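Local structure of LPXTG cell wall surface protein (4IGB) at residues 36-41 against 90-95; 55-60 against 153-158; 132-137 against 162-167; 286-291 against 418-423; 316-321 against 386-391. The protein probably acts as a cell-wall-anchored adhesin on the surface of Streptococcus gordonii, this chain being its N-terminal part with the N1 and N2 domains. All blocks are in the same frame, centred on the assembly; numbering follows the deposited sequence.

Contact 1: residues 36-41 against 90-95; sequences NNVSVL and LSLKFT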
# COMPACT_ATOMS: atom_id res chain seq x y z
N ASN B 36 17.23 9.89 2.09
CA ASN B 36 18.47 9.13 1.99
C ASN B 36 18.36 7.90 1.12
O ASN B 36 19.36 7.37 0.65
CB ASN B 36 18.99 8.74 3.38
CG ASN B 36 19.40 9.93 4.21
OD1 ASN B 36 18.96 10.08 5.35
ND2 ASN B 36 20.23 10.79 3.64
N ASN B 37 17.15 7.40 0.91
CA ASN B 37 17.02 6.25 0.03
C ASN B 37 16.32 6.56 -1.28
O ASN B 37 16.09 5.67 -2.08
CB ASN B 37 16.43 5.02 0.74
CG ASN B 37 14.96 5.18 1.10
OD1 ASN B 37 14.31 4.22 1.52
ND2 ASN B 37 14.42 6.36 0.91
N VAL B 38 16.04 7.83 -1.53
CA VAL B 38 15.39 8.22 -2.78
C VAL B 38 16.41 8.46 -3.88
O VAL B 38 17.52 8.92 -3.61
CB VAL B 38 14.52 9.48 -2.60
CG1 VAL B 38 15.40 10.68 -2.26
CG2 VAL B 38 13.72 9.76 -3.85
N SER B 39 16.06 8.11 -5.10
CA SER B 39 16.84 8.49 -6.27
C SER B 39 15.91 8.98 -7.38
O SER B 39 14.75 8.60 -7.44
CB SER B 39 17.71 7.32 -6.76
OG SER B 39 16.93 6.16 -6.99
N VAL B 40 16.41 9.88 -8.21
CA VAL B 40 15.62 10.40 -9.31
C VAL B 40 15.96 9.58 -10.55
O VAL B 40 17.08 9.62 -11.04
CB VAL B 40 15.92 11.90 -9.55
CG1 VAL B 40 15.21 12.40 -10.80
CG2 VAL B 40 15.50 12.73 -8.34
N LEU B 41 14.99 8.81 -11.04
CA LEU B 41 15.17 8.00 -12.25
C LEU B 41 15.16 8.90 -13.49
O LEU B 41 15.90 8.69 -14.44
CB LEU B 41 14.07 6.94 -12.35
CG LEU B 41 13.96 5.92 -11.20
CD1 LEU B 41 13.03 4.75 -11.58
CD2 LEU B 41 15.34 5.40 -10.84
N LEU B 90 8.69 14.07 -13.24
CA LEU B 90 9.49 13.49 -12.18
C LEU B 90 9.14 12.03 -11.95
O LEU B 90 7.98 11.68 -11.74
CB LEU B 90 9.27 14.26 -10.87
CG LEU B 90 10.17 13.82 -9.71
CD1 LEU B 90 11.63 14.03 -10.08
CD2 LEU B 90 9.84 14.58 -8.42
N SER B 91 10.17 11.20 -11.98
CA SER B 91 10.06 9.78 -11.68
C SER B 91 11.09 9.40 -10.60
O SER B 91 12.29 9.67 -10.75
CB SER B 91 10.31 8.96 -12.95
OG SER B 91 10.49 7.59 -12.62
N LEU B 92 10.63 8.77 -9.52
CA LEU B 92 11.50 8.49 -8.38
C LEU B 92 11.57 7.02 -8.04
O LEU B 92 10.64 6.27 -8.26
CB LEU B 92 11.00 9.22 -7.13
CG LEU B 92 10.89 10.74 -7.28
CD1 LEU B 92 10.17 11.32 -6.08
CD2 LEU B 92 12.28 11.35 -7.44
N LYS B 93 12.66 6.63 -7.40
CA LYS B 93 12.74 5.33 -6.78
C LYS B 93 13.17 5.49 -5.32
O LYS B 93 14.08 6.26 -5.02
CB LYS B 93 13.73 4.45 -7.54
CG LYS B 93 13.85 3.05 -6.99
CD LYS B 93 14.94 2.27 -7.69
CE LYS B 93 15.16 0.92 -7.00
NZ LYS B 93 16.04 0.04 -7.84
N PHE B 94 12.49 4.78 -4.42
CA PHE B 94 12.98 4.62 -3.06
C PHE B 94 13.47 3.20 -2.93
O PHE B 94 12.70 2.26 -3.03
CB PHE B 94 11.88 4.90 -2.03
CG PHE B 94 11.36 6.31 -2.07
CD1 PHE B 94 11.82 7.26 -1.18
CD2 PHE B 94 10.39 6.67 -2.99
CE1 PHE B 94 11.34 8.57 -1.22
CE2 PHE B 94 9.90 7.98 -3.05
CZ PHE B 94 10.38 8.93 -2.15
N THR B 95 14.78 3.04 -2.71
CA THR B 95 15.39 1.72 -2.68
C THR B 95 15.46 1.12 -1.26
O THR B 95 15.89 1.79 -0.32
CB THR B 95 16.82 1.73 -3.27
OG1 THR B 95 16.78 2.23 -4.61
CG2 THR B 95 17.41 0.33 -3.30
O HOH W 1 16.92 5.07 -4.55
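V38 CG2 stands anti to its backbone N, and F94 CG lies anti to the carbonyl carbon (chi1 -62°). The two side chains run side by side and point the same way. The motif is an antiparallel pair at the edge of the eight-stranded sheet of the N-terminal domain. V38 CG2 sits over one face of the F94 ring, 4.0 Å from its centroid and displaced toward the rim. Further along the same face of the sheet, V40 CG2 meets L92 CD2 at 3.6 Å. This apolar face packs on F139 and I141 of strand 135-142, which belongs to another sheet. S39 and K93 form a hydrogen-bonded pair, with S39 N to K93 O at 2.7 Å and K93 N to S39 O at 2.9 Å. L41 N reaches S91 O by a bent bond, 137° at the hydrogen, where the chain turns a corner. On the polar face one water is shared four ways. It donates to N37 O at 2.7 Å and to K93 O, and also bonds S39 OG and T95 OG1.

Contact 2: residues 55-60 against 153-158; sequences PHYEYL and GNVPYV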
# COMPACT_ATOMS: atom_id res chain seq x y z
N PRO B 55 13.91 24.14 6.48
CA PRO B 55 13.17 25.03 5.58
C PRO B 55 12.16 25.90 6.32
O PRO B 55 11.62 25.49 7.34
CB PRO B 55 12.44 24.05 4.66
CG PRO B 55 12.23 22.84 5.50
CD PRO B 55 13.43 22.75 6.41
N HIS B 56 11.92 27.09 5.79
CA HIS B 56 10.90 27.97 6.33
C HIS B 56 9.57 27.65 5.67
O HIS B 56 9.50 27.48 4.45
CB HIS B 56 11.28 29.44 6.10
CG HIS B 56 12.50 29.87 6.84
ND1 HIS B 56 12.45 30.51 8.06
CD2 HIS B 56 13.81 29.75 6.54
CE1 HIS B 56 13.67 30.77 8.47
NE2 HIS B 56 14.52 30.32 7.57
N TYR B 57 8.51 27.56 6.47
CA TYR B 57 7.21 27.18 5.95
C TYR B 57 6.49 28.32 5.24
O TYR B 57 6.18 29.35 5.84
CB TYR B 57 6.32 26.63 7.07
CG TYR B 57 4.95 26.19 6.58
CD1 TYR B 57 4.76 24.91 6.07
CD2 TYR B 57 3.87 27.05 6.63
CE1 TYR B 57 3.52 24.50 5.63
CE2 TYR B 57 2.62 26.65 6.18
CZ TYR B 57 2.45 25.38 5.68
OH TYR B 57 1.22 24.97 5.24
N GLU B 58 6.24 28.12 3.95
CA GLU B 58 5.44 29.07 3.15
C GLU B 58 6.13 30.39 2.77
O GLU B 58 6.07 30.82 1.60
CB GLU B 58 4.08 29.35 3.80
CG GLU B 58 3.23 30.32 2.98
CD GLU B 58 1.78 30.34 3.40
OE1 GLU B 58 1.48 29.97 4.55
OE2 GLU B 58 0.94 30.73 2.56
N TYR B 59 6.76 31.04 3.74
CA TYR B 59 7.45 32.32 3.52
C TYR B 59 8.80 32.31 4.21
O TYR B 59 8.95 31.73 5.28
CB TYR B 59 6.63 33.48 4.10
CG TYR B 59 5.27 33.67 3.48
CD1 TYR B 59 5.14 34.18 2.19
CD2 TYR B 59 4.11 33.36 4.19
CE1 TYR B 59 3.89 34.36 1.62
CE2 TYR B 59 2.86 33.54 3.62
CZ TYR B 59 2.76 34.04 2.33
OH TYR B 59 1.52 34.22 1.76
N LEU B 60 9.78 32.97 3.60
CA LEU B 60 11.10 33.09 4.21
C LEU B 60 11.01 33.64 5.64
O LEU B 60 11.69 33.15 6.55
CB LEU B 60 11.99 33.99 3.37
CG LEU B 60 13.43 34.13 3.86
CD1 LEU B 60 14.02 32.75 4.17
CD2 LEU B 60 14.26 34.87 2.82
N GLY B 153 1.86 19.25 -2.73
CA GLY B 153 1.14 20.49 -2.46
C GLY B 153 1.89 21.70 -3.00
O GLY B 153 3.00 21.57 -3.52
N ASN B 154 1.28 22.88 -2.88
CA ASN B 154 1.83 24.10 -3.46
C ASN B 154 2.21 25.14 -2.41
O ASN B 154 2.28 26.33 -2.68
CB ASN B 154 0.85 24.71 -4.45
CG ASN B 154 -0.42 25.19 -3.78
OD1 ASN B 154 -0.69 24.87 -2.62
ND2 ASN B 154 -1.22 25.97 -4.50
N VAL B 155 2.44 24.68 -1.18
CA VAL B 155 2.98 25.55 -0.16
C VAL B 155 4.50 25.53 -0.24
O VAL B 155 5.11 24.50 0.02
CB VAL B 155 2.55 25.11 1.24
CG1 VAL B 155 3.04 26.11 2.25
CG2 VAL B 155 1.03 24.96 1.31
N PRO B 156 5.11 26.66 -0.59
CA PRO B 156 6.58 26.70 -0.68
C PRO B 156 7.27 26.29 0.62
O PRO B 156 6.78 26.51 1.74
CB PRO B 156 6.88 28.17 -0.97
CG PRO B 156 5.62 28.72 -1.51
CD PRO B 156 4.52 27.99 -0.83
N TYR B 157 8.44 25.68 0.45
CA TYR B 157 9.43 25.61 1.51
C TYR B 157 10.62 26.36 0.98
O TYR B 157 11.02 26.17 -0.16
CB TYR B 157 9.78 24.16 1.82
CG TYR B 157 8.65 23.45 2.51
CD1 TYR B 157 8.49 23.54 3.88
CD2 TYR B 157 7.72 22.72 1.78
CE1 TYR B 157 7.45 22.91 4.52
CE2 TYR B 157 6.68 22.07 2.41
CZ TYR B 157 6.55 22.18 3.78
OH TYR B 157 5.51 21.55 4.44
N VAL B 158 11.19 27.24 1.79
CA VAL B 158 12.23 28.12 1.30
C VAL B 158 13.34 28.35 2.32
O VAL B 158 13.17 28.12 3.53
CB VAL B 158 11.66 29.50 0.86
CG1 VAL B 158 10.53 29.33 -0.14
CG2 VAL B 158 11.18 30.29 2.08
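V155 CG1 is the bump that presses on the Y57 ring. It lies over one face, 4.0 Å from the ring centroid and offset toward the rim. Y57 CG is anti to the backbone N (chi1 -179°), which starts the ring toward its place against V155 and Y157. The same ring turns its edge to the face of Y157 in an offset edge-to-face pair, with planes at 75°. Y57 CD1 comes within 3.7 Å of Y157 CE1. P55 CB rests on Y157 CB at 3.9 Å. At the other end, V158 CG2 fills the hollow formed by the turning backbone, 3.4 Å from L60 N. That turn includes a classic gamma turn centred on E58, closed by Y59 N to Y57 O at 2.8 Å. H56 and V158 exchange two backbone bonds, and E58 N adds one to P156 O. The short two-stranded sheet, 56-57 with 157-158, lies beside strand 68-75, whose M69 touches P55 and Y157. Y157 OH bonds E151 and W145, and the T278 loop touches V155 and E58.

Contact 3: residues 132-137 against 162-167; sequences QKSTVE and HDYIMN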
# COMPACT_ATOMS: atom_id res chain seq x y z
N GLN B 132 11.51 38.22 -8.62
CA GLN B 132 12.20 37.13 -7.94
C GLN B 132 11.50 35.77 -7.99
O GLN B 132 12.16 34.75 -7.81
CB GLN B 132 12.52 37.51 -6.49
CG GLN B 132 11.30 37.90 -5.67
CD GLN B 132 11.53 37.80 -4.17
OE1 GLN B 132 12.35 37.00 -3.71
NE2 GLN B 132 10.80 38.61 -3.40
N LYS B 133 10.19 35.73 -8.22
CA LYS B 133 9.46 34.46 -8.19
C LYS B 133 9.42 33.82 -9.57
O LYS B 133 9.04 34.46 -10.55
CB LYS B 133 8.04 34.64 -7.67
CG LYS B 133 7.93 35.31 -6.31
CD LYS B 133 8.83 34.66 -5.29
CE LYS B 133 8.44 35.13 -3.90
NZ LYS B 133 9.50 34.85 -2.89
N SER B 134 9.80 32.54 -9.65
CA SER B 134 9.86 31.86 -10.95
C SER B 134 9.39 30.41 -10.94
O SER B 134 9.27 29.79 -12.00
CB SER B 134 11.28 31.91 -11.52
OG SER B 134 12.17 31.18 -10.69
N THR B 135 9.14 29.85 -9.76
CA THR B 135 8.73 28.45 -9.71
C THR B 135 7.49 28.25 -8.84
O THR B 135 7.07 29.16 -8.11
CB THR B 135 9.85 27.54 -9.20
OG1 THR B 135 10.07 27.78 -7.80
CG2 THR B 135 11.15 27.78 -9.96
N VAL B 136 6.91 27.06 -8.93
CA VAL B 136 5.76 26.70 -8.12
C VAL B 136 6.04 25.37 -7.42
O VAL B 136 6.59 24.44 -8.02
CB VAL B 136 4.47 26.62 -8.97
CG1 VAL B 136 3.32 26.01 -8.19
CG2 VAL B 136 4.08 28.00 -9.51
N GLU B 137 5.68 25.29 -6.15
CA GLU B 137 5.89 24.10 -5.34
C GLU B 137 4.99 22.95 -5.81
O GLU B 137 3.83 23.17 -6.15
CB GLU B 137 5.58 24.44 -3.88
CG GLU B 137 5.82 23.30 -2.89
CD GLU B 137 7.30 23.09 -2.59
OE1 GLU B 137 8.09 24.06 -2.65
OE2 GLU B 137 7.67 21.93 -2.30
N HIS B 162 17.00 29.94 -1.65
CA HIS B 162 15.92 29.43 -2.49
C HIS B 162 14.60 30.09 -2.13
O HIS B 162 13.72 29.47 -1.53
CB HIS B 162 15.81 27.91 -2.34
CG HIS B 162 17.02 27.17 -2.83
ND1 HIS B 162 18.16 27.02 -2.07
CD2 HIS B 162 17.27 26.54 -4.00
CE1 HIS B 162 19.05 26.33 -2.75
NE2 HIS B 162 18.54 26.03 -3.92
N ASP B 163 14.46 31.35 -2.52
CA ASP B 163 13.26 32.12 -2.23
C ASP B 163 12.64 32.65 -3.52
O ASP B 163 12.34 33.84 -3.63
CB ASP B 163 13.58 33.27 -1.28
CG ASP B 163 12.34 33.89 -0.67
OD1 ASP B 163 11.32 33.18 -0.53
OD2 ASP B 163 12.38 35.09 -0.33
N TYR B 164 12.46 31.77 -4.49
CA TYR B 164 11.88 32.16 -5.77
C TYR B 164 10.60 31.39 -6.10
O TYR B 164 10.19 31.30 -7.25
CB TYR B 164 12.90 32.04 -6.91
CG TYR B 164 13.73 30.79 -6.82
CD1 TYR B 164 13.19 29.55 -7.17
CD2 TYR B 164 15.05 30.83 -6.38
CE1 TYR B 164 13.94 28.39 -7.08
CE2 TYR B 164 15.81 29.67 -6.29
CZ TYR B 164 15.24 28.45 -6.65
OH TYR B 164 15.97 27.28 -6.57
N ILE B 165 9.96 30.84 -5.07
CA ILE B 165 8.74 30.07 -5.26
C ILE B 165 7.50 30.93 -5.09
O ILE B 165 7.35 31.63 -4.10
CB ILE B 165 8.65 28.89 -4.28
CG1 ILE B 165 10.00 28.16 -4.20
CG2 ILE B 165 7.56 27.92 -4.72
CD1 ILE B 165 10.07 27.14 -3.09
N MET B 166 6.60 30.88 -6.08
CA MET B 166 5.38 31.68 -6.05
C MET B 166 4.40 31.23 -4.98
O MET B 166 4.16 30.03 -4.81
CB MET B 166 4.68 31.61 -7.41
CG MET B 166 5.46 32.20 -8.53
SD MET B 166 4.50 32.15 -10.06
CE MET B 166 5.68 32.94 -11.15
N ASN B 167 3.81 32.20 -4.28
CA ASN B 167 2.74 31.92 -3.33
C ASN B 167 1.38 32.24 -3.93
O ASN B 167 1.14 33.34 -4.42
CB ASN B 167 2.92 32.74 -2.05
CG ASN B 167 4.14 32.33 -1.27
OD1 ASN B 167 5.24 32.86 -1.49
ND2 ASN B 167 3.97 31.38 -0.35
O HOH W 2 9.55 32.07 -2.37
O HOH W 3 3.87 27.28 -5.04
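The Y164 ring meets T135 at its edge, where T135 OG1 lies in the ring plane, 3.6 Å from Y164 CD1. The far end of the ring is fixed by a bond from Y164 OH to D48. K133 NZ forms a salt bridge to D163 OD1 at 3.4 Å. NZ also bonds D163 O at 3.1 Å, approaching from above that carbonyl plane, 59° out of it. The lysine chain is bent at chi2 (-50°), which carries K133 CD to within 3.6 Å of I165 O. The backbones meet in a single bridge between T135 and I165. Y164 O accepts from both S134 N (2.7 Å) and T135 N, and M166 N gives a nearly straight bond to T135 O at 2.7 Å. This ties the start of strand 135-142 to the loop before strand 170-182. A water accepts from K133 NZ and lies within bonding distance of D163 OD1 and I165 O. The buried lysine thus has a carboxylate, a carbonyl and a water as partners, which would favour its charged form.

Contact 4: residues 286-291 against 418-423; sequences YIEKID and DNLSAP. With GOL (glycerol), chain L; SO4 (sulfate ion), chain J.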
# COMPACT_ATOMS: atom_id res chain seq x y z
N TYR B 286 2.14 1.98 2.58
CA TYR B 286 1.97 0.95 3.59
C TYR B 286 1.63 -0.40 2.98
O TYR B 286 1.28 -0.51 1.80
CB TYR B 286 0.83 1.33 4.53
CG TYR B 286 0.86 2.72 5.11
CD1 TYR B 286 1.26 2.94 6.43
CD2 TYR B 286 0.45 3.82 4.37
CE1 TYR B 286 1.28 4.22 6.98
CE2 TYR B 286 0.45 5.11 4.91
CZ TYR B 286 0.88 5.29 6.21
OH TYR B 286 0.88 6.56 6.75
N ILE B 287 1.74 -1.43 3.81
CA ILE B 287 1.04 -2.68 3.58
C ILE B 287 0.50 -3.17 4.91
O ILE B 287 1.00 -2.79 5.99
CB ILE B 287 1.94 -3.80 3.01
CG1 ILE B 287 3.12 -4.08 3.95
CG2 ILE B 287 2.42 -3.46 1.60
CD1 ILE B 287 3.90 -5.34 3.59
N GLU B 288 -0.51 -4.02 4.84
CA GLU B 288 -1.04 -4.65 6.03
C GLU B 288 -0.09 -5.74 6.49
O GLU B 288 0.78 -6.17 5.74
CB GLU B 288 -2.44 -5.18 5.74
CG GLU B 288 -3.40 -4.05 5.39
CD GLU B 288 -4.59 -4.50 4.56
OE1 GLU B 288 -5.66 -4.71 5.16
OE2 GLU B 288 -4.45 -4.64 3.30
N LYS B 289 -0.25 -6.18 7.74
CA LYS B 289 0.69 -7.11 8.37
C LYS B 289 0.15 -8.53 8.48
O LYS B 289 -0.91 -8.75 9.05
CB LYS B 289 1.03 -6.65 9.79
CG LYS B 289 2.20 -5.69 9.91
CD LYS B 289 2.62 -5.54 11.37
CE LYS B 289 3.49 -4.31 11.56
NZ LYS B 289 3.75 -4.02 13.01
N ILE B 290 0.90 -9.49 7.94
CA ILE B 290 0.65 -10.89 8.26
C ILE B 290 1.93 -11.38 8.89
O ILE B 290 2.83 -11.86 8.21
CB ILE B 290 0.24 -11.75 7.03
CG1 ILE B 290 -1.12 -11.31 6.49
CG2 ILE B 290 0.16 -13.24 7.40
CD1 ILE B 290 -1.54 -12.00 5.20
N ASP B 291 2.02 -11.22 10.20
CA ASP B 291 3.28 -11.40 10.90
C ASP B 291 3.02 -11.89 12.31
O ASP B 291 2.34 -11.23 13.09
CB ASP B 291 4.04 -10.06 10.90
CG ASP B 291 5.23 -10.05 11.85
OD1 ASP B 291 5.76 -11.13 12.18
OD2 ASP B 291 5.63 -8.94 12.28
N ASP B 418 -8.50 -12.26 2.31
CA ASP B 418 -8.99 -11.49 1.15
C ASP B 418 -8.00 -11.64 -0.02
O ASP B 418 -7.68 -12.76 -0.39
CB ASP B 418 -9.24 -10.03 1.50
CG ASP B 418 -10.37 -9.85 2.49
OD1 ASP B 418 -11.10 -10.83 2.74
OD2 ASP B 418 -10.54 -8.72 3.00
N ASN B 419 -7.52 -10.53 -0.58
CA ASN B 419 -6.54 -10.61 -1.68
C ASN B 419 -5.09 -10.52 -1.19
O ASN B 419 -4.17 -10.42 -2.00
CB ASN B 419 -6.81 -9.52 -2.74
CG ASN B 419 -6.64 -8.12 -2.18
OD1 ASN B 419 -6.75 -7.91 -0.97
ND2 ASN B 419 -6.36 -7.15 -3.07
N LEU B 420 -4.88 -10.54 0.12
CA LEU B 420 -3.52 -10.56 0.67
C LEU B 420 -2.91 -11.95 0.56
O LEU B 420 -3.62 -12.94 0.44
CB LEU B 420 -3.49 -10.10 2.13
CG LEU B 420 -4.23 -8.78 2.35
CD1 LEU B 420 -4.25 -8.38 3.82
CD2 LEU B 420 -3.60 -7.68 1.46
N SER B 421 -1.58 -12.00 0.60
CA SER B 421 -0.85 -13.24 0.50
C SER B 421 0.27 -13.23 1.50
O SER B 421 0.88 -12.20 1.71
CB SER B 421 -0.23 -13.38 -0.89
OG SER B 421 -1.08 -14.11 -1.72
N ALA B 422 0.55 -14.39 2.09
CA ALA B 422 1.75 -14.57 2.89
C ALA B 422 2.26 -15.99 2.75
O ALA B 422 1.68 -16.92 3.29
CB ALA B 422 1.47 -14.26 4.34
N PRO B 423 3.38 -16.17 2.04
CA PRO B 423 3.94 -17.52 1.94
C PRO B 423 4.68 -17.91 3.20
O PRO B 423 5.23 -17.05 3.87
CB PRO B 423 4.95 -17.41 0.78
CG PRO B 423 5.03 -15.92 0.42
CD PRO B 423 4.28 -15.15 1.47
C1 GOL L . 2.85 -8.93 4.79
O1 GOL L . 3.06 -9.23 6.14
C2 GOL L . 1.78 -9.86 4.23
O2 GOL L . 2.35 -10.69 3.23
C3 GOL L . 0.70 -8.98 3.62
O3 GOL L . 1.24 -7.68 3.45
S SO4 J . 1.20 6.86 10.35
O1 SO4 J . -0.02 7.36 10.97
O2 SO4 J . 1.27 7.32 8.97
O3 SO4 J . 1.19 5.40 10.39
O4 SO4 J . 2.37 7.38 11.06
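The CB of I290 is directed toward strand 420-423, and its CG2 and CD1 carry the apolar part of the contact. CG2 is anti to the backbone N and presses on A422 CB at 3.5 Å, a tight carbon pair. I290 CD1 lies between A422 CB (3.9 Å) and L420 CB (4.1 Å). E288 and L420 cross at about a right angle. The methyls of L420 lie against the carboxylate end, with E288 OE2 3.7 Å from L420 CD2. The charge of E288 is met by R263, which forms a salt bridge to E288 OE2 and another to D418 OD2. One arginine of strand 261-264 thus grips both segments, which probably eases the nearness of the two acids. E288 OE1 also accepts from L327 N.

A glycerol, probably from the crystallisation liquor, spans the two backbones. Its O2 donates to S421 O at 2.6 Å and its O3 to E288 O at 2.8 Å. I290 N donates to its O1 at 2.8 Å, with 166° at the hydrogen. Segment 286-291 leads from strand 280-287 toward strand 295-304 of the N2 domain, and 420-423 belongs to the N2 sheet. The arrangement is consistent with an interdomain junction, in which I290 of the connecting chain packs on the N2 sheet and R263 ties both segments.

Contact 5: residues 316-321 against 386-391; sequences TFKVPV and SSDIII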
# COMPACT_ATOMS: atom_id res chain seq x y z
N THR B 316 1.47 -23.80 10.44
CA THR B 316 0.83 -22.99 11.46
C THR B 316 0.58 -21.59 10.94
O THR B 316 1.51 -20.87 10.58
CB THR B 316 1.72 -22.91 12.68
OG1 THR B 316 1.99 -24.25 13.13
CG2 THR B 316 1.06 -22.09 13.79
N PHE B 317 -0.69 -21.19 10.91
CA PHE B 317 -1.04 -19.90 10.31
C PHE B 317 -1.47 -18.91 11.38
O PHE B 317 -2.45 -19.14 12.08
CB PHE B 317 -2.17 -20.09 9.28
CG PHE B 317 -1.83 -21.05 8.18
CD1 PHE B 317 -1.26 -20.60 7.00
CD2 PHE B 317 -2.06 -22.41 8.32
CE1 PHE B 317 -0.92 -21.48 5.98
CE2 PHE B 317 -1.73 -23.30 7.30
CZ PHE B 317 -1.16 -22.83 6.13
N LYS B 318 -0.74 -17.81 11.50
CA LYS B 318 -1.19 -16.74 12.40
C LYS B 318 -2.23 -15.90 11.67
O LYS B 318 -2.03 -15.52 10.52
CB LYS B 318 -0.01 -15.88 12.87
CG LYS B 318 -0.38 -14.70 13.80
CD LYS B 318 -1.03 -13.56 13.01
CE LYS B 318 -0.43 -12.20 13.30
NZ LYS B 318 -0.24 -11.84 14.74
N VAL B 319 -3.32 -15.61 12.36
CA VAL B 319 -4.41 -14.85 11.80
C VAL B 319 -4.30 -13.36 12.13
O VAL B 319 -4.25 -12.98 13.30
CB VAL B 319 -5.76 -15.39 12.32
CG1 VAL B 319 -6.91 -14.57 11.78
CG2 VAL B 319 -5.93 -16.87 11.97
N PRO B 320 -4.29 -12.50 11.10
CA PRO B 320 -4.20 -11.04 11.31
C PRO B 320 -5.41 -10.50 12.06
O PRO B 320 -6.53 -10.93 11.80
CB PRO B 320 -4.21 -10.47 9.88
CG PRO B 320 -3.99 -11.61 8.99
CD PRO B 320 -4.48 -12.84 9.69
N VAL B 321 -5.19 -9.53 12.94
CA VAL B 321 -6.28 -8.91 13.69
C VAL B 321 -6.92 -7.77 12.91
O VAL B 321 -6.26 -6.80 12.55
CB VAL B 321 -5.78 -8.38 15.05
CG1 VAL B 321 -6.90 -7.63 15.78
CG2 VAL B 321 -5.22 -9.53 15.91
N SER B 386 -9.27 -15.98 17.09
CA SER B 386 -8.01 -15.28 16.91
C SER B 386 -6.80 -16.22 16.90
O SER B 386 -5.71 -15.82 16.49
CB SER B 386 -7.82 -14.25 18.01
OG SER B 386 -7.69 -14.92 19.27
N SER B 387 -6.99 -17.45 17.37
CA SER B 387 -5.85 -18.35 17.54
C SER B 387 -5.33 -18.89 16.21
O SER B 387 -6.07 -18.95 15.23
CB SER B 387 -6.20 -19.50 18.49
OG SER B 387 -6.55 -18.99 19.77
N ASP B 388 -4.06 -19.26 16.20
CA ASP B 388 -3.42 -19.84 15.02
C ASP B 388 -4.26 -20.99 14.47
O ASP B 388 -4.89 -21.73 15.22
CB ASP B 388 -2.05 -20.39 15.37
CG ASP B 388 -1.01 -19.30 15.61
OD1 ASP B 388 -1.34 -18.09 15.53
OD2 ASP B 388 0.15 -19.67 15.89
N ILE B 389 -4.23 -21.15 13.15
CA ILE B 389 -4.85 -22.31 12.53
C ILE B 389 -3.73 -23.23 12.12
O ILE B 389 -2.75 -22.78 11.54
CB ILE B 389 -5.69 -21.90 11.32
CG1 ILE B 389 -6.79 -20.93 11.76
CG2 ILE B 389 -6.22 -23.14 10.59
CD1 ILE B 389 -7.63 -20.37 10.63
N ILE B 390 -3.85 -24.51 12.45
CA ILE B 390 -2.78 -25.47 12.21
C ILE B 390 -3.29 -26.53 11.26
O ILE B 390 -4.27 -27.21 11.55
CB ILE B 390 -2.37 -26.21 13.50
CG1 ILE B 390 -2.29 -25.24 14.69
CG2 ILE B 390 -1.09 -26.97 13.31
CD1 ILE B 390 -1.35 -24.13 14.49
N ILE B 391 -2.62 -26.68 10.12
CA ILE B 391 -3.05 -27.69 9.17
C ILE B 391 -1.96 -28.72 9.00
O ILE B 391 -0.81 -28.38 8.70
CB ILE B 391 -3.38 -27.09 7.80
CG1 ILE B 391 -4.41 -25.98 7.94
CG2 ILE B 391 -3.83 -28.18 6.84
CD1 ILE B 391 -4.74 -25.31 6.65
O HOH W 4 -5.62 -13.16 15.50
O HOH W 5 -3.32 -16.35 15.19
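F317 and I389 form the backbone bonds of the contact. They are an antiparallel hydrogen-bonded pair, with F317 N to I389 O at 2.7 Å and I389 N to F317 O at 2.9 Å. The I389 carbonyl O also lies in the plane of the F317 ring, at its edge.

Apolar contacts line both faces of the sheet. On one, T316 and I390 lie side by side and point the same way. I390 chi2 of -58° turns CD1 to T316, where it meets the CG2 methyl; the modelled approach of this pair is too close to be relied on. On the other, F317 CE2 meets I391 CD1 at 3.7 Å, and V319 CG2 meets I389 CD1 at 4.1 Å. M335 of strand 333-338 touches F317, I389 and I391, so this face belongs to the interior of the N2 domain.

Water takes over beyond the paired residues. One water accepts from V319 N at 2.9 Å and donates to D388 OD1 at 2.7 Å and to S386 O. A second joins V319 O to S386 O. K318 NZ stays 6.4 Å from D388 OD1, so any attraction between these opposite charges would be long-range. The chemistry implies a direct strand pairing that continues as a hydrated, water-bridged end.

How the contacts relate
Contacts 1, 2 and 3 belong to the N-terminal domain and contact 5 to the N2 domain, while contact 4 joins the two. Contacts 2 and 3 are neighbours, with centres about 9 Å apart. They touch through E58 O and N167 ND2, and their segments alternate along the chain. Contact 1 lies about 22 Å from contact 2 and 24 Å from contact 3, centre to centre. Contacts 4 and 5 reach the same N2 sheet, about 13 Å apart between centres, and meet where I290 packs on P320. Both segments of contact 5 fall between those of contact 4 in sequence. Contacts 3 and 5 are about 55 Å apart, on opposite sides of the chain centre, consistent with an elongated two-domain surface protein.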